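Local coordinates for protein beta-N-acetylhexosaminidase (Bacteroides fragilis, PDB 4PYS) that probably hydrolyses terminal beta-linked N-acetylhexosamine residues from glycoconjugates, as a glycoside hydrolase of family 20, at residues Ile153-His167 with Ile209-Glu223. Residues are numbered along the deposited sequence; the frame is centred on the assembly and turned at random.
Sequences IDMASMLKMNYFHWH and IIGYAADRGITVVPE
Two successive helix-to-strand segments of the family 20 TIM barrel lie side by side: strands 163-167 and 219-223 pair in parallel at the barrel wall, while the helix ends at 153-158 and 209-214 pack outside it, nearly parallel, the axes of these short segments coming within 10.3 Å. Backbone bonds run from Thr219 N to Asn162 O, through Phe164 and Val221, to Glu223 N on Trp166 O. At the C-terminal end of the strands, Glu223 OE1 takes two histidines from opposite faces of its carboxylate. His165 NE2 comes in on the anti side at 2.8 Å from Glu223 OE1, whereas His167 ND1, 2.7 Å from the same oxygen, stands well above the plane. This double grip limits carboxylate rotation; Trp341 holds Glu223 OE2 and Glu170 takes His167 NE2. A glycerol, probably from crystallisation, lies about 5 Å from the His167 side chain, at the end where TIM-barrel active sites lie.

Between the helices, Ile153 CG2 rests on Ala213, and its CD1 meets Ile209 CG2 at 3.7 Å. Toward the sheet, Ile209 CD1 touches Trp166 CH2, the side chains crossing at about a right angle. Ile218 links Phe164 to helix 153-158: its CG2, anti to the backbone N (CG1 at chi1 -65°), meets Phe164 CB at 3.6 Å, and its CD1 lies against Ala156 CB.

Both helices end in Schellman motifs, with Lys160 and Gly217 at positive phi. Ser157 OG donates to Arg216 O, 2.7 Å away on an in-plane lone pair. The bent Arg216 chain lays its guanidinium over the Tyr212 ring, NE bonding back to Tyr212 O. Lys49 pairs with Asp154 OD2, while Arg216 NH2, also paired with Glu48, forms a 2.9 Å salt bridge to Asp154 OD1, approaching 48° out of the carboxylate plane.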
loop_
_atom_site.group_PDB
_atom_site.type_symbol
_atom_site.label_atom_id
_atom_site.label_comp_id
_atom_site.label_asym_id
_atom_site.label_seq_id
_atom_site.Cartn_x
_atom_site.Cartn_y
_atom_site.Cartn_z
ATOM N N ILE A 153 -7.649 0.711 3.495
ATOM C CA ILE A 153 -7.220 2.059 3.121
ATOM C C ILE A 153 -7.252 2.951 4.366
ATOM O O ILE A 153 -6.321 3.723 4.633
ATOM C CB ILE A 153 -8.147 2.623 2.042
ATOM C CG1 ILE A 153 -7.867 1.912 0.715
ATOM C CG2 ILE A 153 -7.981 4.157 1.923
ATOM C CD1 ILE A 153 -8.852 2.252 -0.413
ATOM N N ASP A 154 -8.324 2.829 5.142
ATOM C CA ASP A 154 -8.437 3.584 6.387
ATOM C C ASP A 154 -7.303 3.208 7.339
ATOM O O ASP A 154 -6.727 4.076 8.011
ATOM C CB ASP A 154 -9.801 3.303 7.028
ATOM C CG ASP A 154 -10.217 4.359 8.030
ATOM O OD1 ASP A 154 -10.052 5.571 7.744
ATOM O OD2 ASP A 154 -10.718 3.975 9.110
HETATM N N MSE A 155 -6.964 1.921 7.392
HETATM C CA MSE A 155 -5.840 1.475 8.227
HETATM C C MSE A 155 -4.538 2.128 7.781
HETATM O O MSE A 155 -3.742 2.603 8.605
HETATM C CB MSE A 155 -5.687 -0.047 8.160
HETATM C CG MSE A 155 -4.446 -0.524 8.900
HETATM SE SE MSE A 155 -3.897 -2.299 8.320
HETATM C CE MSE A 155 -3.207 -1.791 6.578
ATOM N N ALA A 156 -4.316 2.161 6.480
ATOM C CA ALA A 156 -3.069 2.708 5.952
ATOM C C ALA A 156 -2.934 4.159 6.388
ATOM O O ALA A 156 -1.881 4.581 6.852
ATOM C CB ALA A 156 -3.056 2.590 4.423
ATOM N N SER A 157 -4.018 4.914 6.271
ATOM C CA SER A 157 -4.013 6.326 6.677
ATOM C C SER A 157 -3.784 6.462 8.173
ATOM O O SER A 157 -3.026 7.328 8.623
ATOM C CB SER A 157 -5.348 6.977 6.315
ATOM O OG SER A 157 -5.300 8.378 6.563
HETATM N N MSE A 158 -4.428 5.588 8.937
HETATM C CA MSE A 158 -4.315 5.600 10.394
HETATM C C MSE A 158 -2.868 5.423 10.839
HETATM O O MSE A 158 -2.455 5.962 11.868
HETATM C CB MSE A 158 -5.191 4.474 10.983
HETATM C CG MSE A 158 -5.115 4.345 12.494
HETATM SE SE MSE A 158 -6.222 2.844 13.073
HETATM C CE MSE A 158 -5.099 1.402 12.335
ATOM N N LEU A 159 -2.102 4.671 10.053
ATOM C CA LEU A 159 -0.723 4.346 10.396
ATOM C C LEU A 159 0.247 5.274 9.665
ATOM O O LEU A 159 1.459 5.024 9.631
ATOM C CB LEU A 159 -0.439 2.887 10.028
ATOM C CG LEU A 159 -1.251 1.876 10.859
ATOM C CD1 LEU A 159 -0.941 0.454 10.445
ATOM C CD2 LEU A 159 -0.987 2.052 12.334
ATOM N N LYS A 160 -0.307 6.347 9.104
ATOM C CA LYS A 160 0.449 7.385 8.390
ATOM C C LYS A 160 1.177 6.912 7.121
ATOM O O LYS A 160 2.160 7.511 6.705
ATOM C CB LYS A 160 1.405 8.124 9.346
ATOM C CG LYS A 160 0.649 8.829 10.497
ATOM C CD LYS A 160 1.549 9.884 11.166
ATOM C CE LYS A 160 0.802 10.719 12.197
ATOM N NZ LYS A 160 0.567 9.952 13.477
HETATM N N MSE A 161 0.672 5.858 6.493
HETATM C CA MSE A 161 1.167 5.489 5.167
HETATM C C MSE A 161 0.576 6.397 4.125
HETATM O O MSE A 161 -0.330 7.184 4.427
HETATM C CB MSE A 161 0.801 4.041 4.881
HETATM C CG MSE A 161 1.417 3.141 5.918
HETATM SE SE MSE A 161 1.038 1.285 5.471
HETATM C CE MSE A 161 1.768 0.472 7.099
ATOM N N ASN A 162 1.111 6.337 2.909
ATOM C CA ASN A 162 0.591 7.197 1.854
ATOM C C ASN A 162 0.189 6.507 0.562
ATOM O O ASN A 162 -0.347 7.165 -0.333
ATOM C CB ASN A 162 1.519 8.390 1.549
ATOM C CG ASN A 162 2.962 7.985 1.272
ATOM O OD1 ASN A 162 3.310 6.802 1.255
ATOM N ND2 ASN A 162 3.819 8.994 1.041
ATOM N N TYR A 163 0.427 5.201 0.453
ATOM C CA TYR A 163 -0.007 4.476 -0.743
ATOM C C TYR A 163 -0.714 3.195 -0.362
ATOM O O TYR A 163 -0.296 2.490 0.550
ATOM C CB TYR A 163 1.171 4.116 -1.661
ATOM C CG TYR A 163 1.887 5.297 -2.264
ATOM C CD1 TYR A 163 1.419 5.910 -3.423
ATOM C CD2 TYR A 163 3.036 5.799 -1.673
ATOM C CE1 TYR A 163 2.090 7.001 -3.980
ATOM C CE2 TYR A 163 3.706 6.896 -2.218
ATOM C CZ TYR A 163 3.230 7.487 -3.361
ATOM O OH TYR A 163 3.908 8.569 -3.894
ATOM N N PHE A 164 -1.777 2.883 -1.092
ATOM C CA PHE A 164 -2.424 1.587 -0.972
ATOM C C PHE A 164 -2.209 0.912 -2.314
ATOM O O PHE A 164 -2.687 1.390 -3.349
ATOM C CB PHE A 164 -3.920 1.749 -0.685
ATOM C CG PHE A 164 -4.692 0.445 -0.685
ATOM C CD1 PHE A 164 -4.623 -0.422 0.404
ATOM C CD2 PHE A 164 -5.501 0.103 -1.762
ATOM C CE1 PHE A 164 -5.343 -1.624 0.410
ATOM C CE2 PHE A 164 -6.220 -1.103 -1.778
ATOM C CZ PHE A 164 -6.144 -1.963 -0.689
ATOM N N HIS A 165 -1.464 -0.187 -2.297
ATOM C CA HIS A 165 -1.103 -0.911 -3.519
ATOM C C HIS A 165 -2.160 -1.993 -3.711
ATOM O O HIS A 165 -2.307 -2.877 -2.871
ATOM C CB HIS A 165 0.307 -1.478 -3.287
ATOM C CG HIS A 165 0.809 -2.402 -4.348
ATOM N ND1 HIS A 165 2.046 -3.006 -4.262
ATOM C CD2 HIS A 165 0.259 -2.844 -5.506
ATOM C CE1 HIS A 165 2.234 -3.786 -5.310
ATOM N NE2 HIS A 165 1.165 -3.701 -6.086
ATOM N N TRP A 166 -2.930 -1.895 -4.793
ATOM C CA TRP A 166 -4.097 -2.751 -4.979
ATOM C C TRP A 166 -3.788 -3.785 -6.064
ATOM O O TRP A 166 -3.755 -3.459 -7.246
ATOM C CB TRP A 166 -5.304 -1.892 -5.392
ATOM C CG TRP A 166 -6.648 -2.519 -5.131
ATOM C CD1 TRP A 166 -6.899 -3.719 -4.526
ATOM C CD2 TRP A 166 -7.926 -1.961 -5.469
ATOM N NE1 TRP A 166 -8.267 -3.942 -4.472
ATOM C CE2 TRP A 166 -8.913 -2.875 -5.041
ATOM C CE3 TRP A 166 -8.330 -0.780 -6.100
ATOM C CZ2 TRP A 166 -10.287 -2.648 -5.234
ATOM C CZ3 TRP A 166 -9.692 -0.546 -6.282
ATOM C CH2 TRP A 166 -10.653 -1.483 -5.859
ATOM N N HIS A 167 -3.527 -5.019 -5.643
ATOM C CA HIS A 167 -3.128 -6.091 -6.547
ATOM C C HIS A 167 -4.423 -6.665 -7.101
ATOM O O HIS A 167 -5.084 -7.467 -6.441
ATOM C CB HIS A 167 -2.325 -7.144 -5.762
ATOM C CG HIS A 167 -1.742 -8.237 -6.609
ATOM N ND1 HIS A 167 -0.519 -8.127 -7.237
ATOM C CD2 HIS A 167 -2.206 -9.475 -6.907
ATOM C CE1 HIS A 167 -0.265 -9.241 -7.904
ATOM N NE2 HIS A 167 -1.274 -10.076 -7.720
ATOM N N ILE A 209 -13.843 4.290 -4.284
ATOM C CA ILE A 209 -12.628 3.955 -3.534
ATOM C C ILE A 209 -11.543 5.019 -3.665
ATOM O O ILE A 209 -10.893 5.390 -2.677
ATOM C CB ILE A 209 -12.129 2.561 -3.948
ATOM C CG1 ILE A 209 -13.016 1.495 -3.291
ATOM C CG2 ILE A 209 -10.679 2.359 -3.573
ATOM C CD1 ILE A 209 -13.002 0.163 -3.984
ATOM N N ILE A 210 -11.355 5.535 -4.878
ATOM C CA ILE A 210 -10.375 6.600 -5.084
ATOM C C ILE A 210 -10.725 7.850 -4.279
ATOM O O ILE A 210 -9.844 8.492 -3.708
ATOM C CB ILE A 210 -10.265 6.980 -6.583
ATOM C CG1 ILE A 210 -9.682 5.813 -7.369
ATOM C CG2 ILE A 210 -9.393 8.225 -6.767
ATOM C CD1 ILE A 210 -8.261 5.515 -6.990
ATOM N N GLY A 211 -12.011 8.197 -4.242
ATOM C CA GLY A 211 -12.453 9.366 -3.501
ATOM C C GLY A 211 -12.273 9.157 -2.009
ATOM O O GLY A 211 -11.810 10.051 -1.293
ATOM N N TYR A 212 -12.626 7.968 -1.535
ATOM C CA TYR A 212 -12.467 7.619 -0.118
ATOM C C TYR A 212 -11.008 7.714 0.306
ATOM O O TYR A 212 -10.667 8.256 1.369
ATOM C CB TYR A 212 -12.994 6.200 0.107
ATOM C CG TYR A 212 -12.932 5.706 1.538
ATOM C CD1 TYR A 212 -13.959 5.985 2.429
ATOM C CD2 TYR A 212 -11.854 4.943 1.991
ATOM C CE1 TYR A 212 -13.914 5.532 3.744
ATOM C CE2 TYR A 212 -11.804 4.478 3.317
ATOM C CZ TYR A 212 -12.840 4.778 4.173
ATOM O OH TYR A 212 -12.803 4.329 5.478
ATOM N N ALA A 213 -10.135 7.187 -0.540
ATOM C CA ALA A 213 -8.710 7.204 -0.251
ATOM C C ALA A 213 -8.176 8.634 -0.232
ATOM O O ALA A 213 -7.418 8.999 0.658
ATOM C CB ALA A 213 -7.960 6.364 -1.271
ATOM N N ALA A 214 -8.572 9.435 -1.217
ATOM C CA ALA A 214 -8.100 10.818 -1.307
ATOM C C ALA A 214 -8.446 11.609 -0.047
ATOM O O ALA A 214 -7.646 12.425 0.413
ATOM C CB ALA A 214 -8.673 11.502 -2.549
ATOM N N ASP A 215 -9.627 11.348 0.516
ATOM C CA ASP A 215 -10.069 12.034 1.730
ATOM C C ASP A 215 -9.192 11.708 2.924
ATOM O O ASP A 215 -9.223 12.410 3.936
ATOM C CB ASP A 215 -11.519 11.677 2.064
ATOM C CG ASP A 215 -12.506 12.358 1.152
ATOM O OD1 ASP A 215 -12.141 13.406 0.577
ATOM O OD2 ASP A 215 -13.639 11.849 1.015
ATOM N N ARG A 216 -8.420 10.634 2.831
ATOM C CA ARG A 216 -7.533 10.292 3.936
ATOM C C ARG A 216 -6.064 10.183 3.522
ATOM O O ARG A 216 -5.272 9.481 4.150
ATOM C CB ARG A 216 -8.051 9.063 4.715
ATOM C CG ARG A 216 -8.340 7.823 3.904
ATOM C CD ARG A 216 -9.534 7.040 4.487
ATOM N NE ARG A 216 -10.791 7.710 4.153
ATOM C CZ ARG A 216 -11.792 7.897 5.006
ATOM N NH1 ARG A 216 -12.881 8.537 4.615
ATOM N NH2 ARG A 216 -11.705 7.449 6.245
ATOM N N GLY A 217 -5.696 10.911 2.469
ATOM C CA GLY A 217 -4.299 11.073 2.102
ATOM C C GLY A 217 -3.636 9.866 1.464
ATOM O O GLY A 217 -2.407 9.755 1.467
ATOM N N ILE A 218 -4.447 8.967 0.914
ATOM C CA ILE A 218 -3.924 7.727 0.336
ATOM C C ILE A 218 -4.023 7.753 -1.183
ATOM O O ILE A 218 -5.090 8.023 -1.725
ATOM C CB ILE A 218 -4.705 6.501 0.853
ATOM C CG1 ILE A 218 -4.482 6.329 2.358
ATOM C CG2 ILE A 218 -4.268 5.240 0.113
ATOM C CD1 ILE A 218 -3.010 6.163 2.741
ATOM N N THR A 219 -2.907 7.476 -1.856
ATOM C CA THR A 219 -2.893 7.321 -3.310
ATOM C C THR A 219 -3.029 5.835 -3.612
ATOM O O THR A 219 -2.299 5.019 -3.052
ATOM C CB THR A 219 -1.584 7.859 -3.889
ATOM O OG1 THR A 219 -1.528 9.280 -3.680
ATOM C CG2 THR A 219 -1.469 7.556 -5.389
ATOM N N VAL A 220 -3.978 5.476 -4.466
ATOM C CA VAL A 220 -4.211 4.063 -4.780
ATOM C C VAL A 220 -3.409 3.672 -6.019
ATOM O O VAL A 220 -3.635 4.198 -7.099
ATOM C CB VAL A 220 -5.694 3.780 -5.021
ATOM C CG1 VAL A 220 -5.903 2.307 -5.377
ATOM C CG2 VAL A 220 -6.504 4.138 -3.764
ATOM N N VAL A 221 -2.459 2.760 -5.839
ATOM C CA VAL A 221 -1.573 2.319 -6.910
ATOM C C VAL A 221 -2.109 0.988 -7.437
ATOM O O VAL A 221 -2.033 -0.020 -6.753
ATOM C CB VAL A 221 -0.164 2.105 -6.370
ATOM C CG1 VAL A 221 0.787 1.646 -7.486
ATOM C CG2 VAL A 221 0.362 3.399 -5.753
ATOM N N PRO A 222 -2.667 0.985 -8.654
ATOM C CA PRO A 222 -3.173 -0.292 -9.170
ATOM C C PRO A 222 -2.039 -1.165 -9.692
ATOM O O PRO A 222 -1.049 -0.633 -10.220
ATOM C CB PRO A 222 -4.053 0.144 -10.344
ATOM C CG PRO A 222 -3.380 1.389 -10.864
ATOM C CD PRO A 222 -2.799 2.081 -9.633
ATOM N N GLU A 223 -2.181 -2.479 -9.562
ATOM C CA GLU A 223 -1.247 -3.395 -10.224
ATOM C C GLU A 223 -1.987 -4.229 -11.272
ATOM O O GLU A 223 -2.920 -4.966 -10.949
ATOM C CB GLU A 223 -0.559 -4.325 -9.232
ATOM C CG GLU A 223 0.472 -5.258 -9.893
ATOM C CD GLU A 223 1.156 -6.189 -8.913
ATOM O OE1 GLU A 223 1.073 -5.956 -7.684
ATOM O OE2 GLU A 223 1.797 -7.165 -9.358
HETATM O O HOH W 1 -0.505 9.772 -1.357
#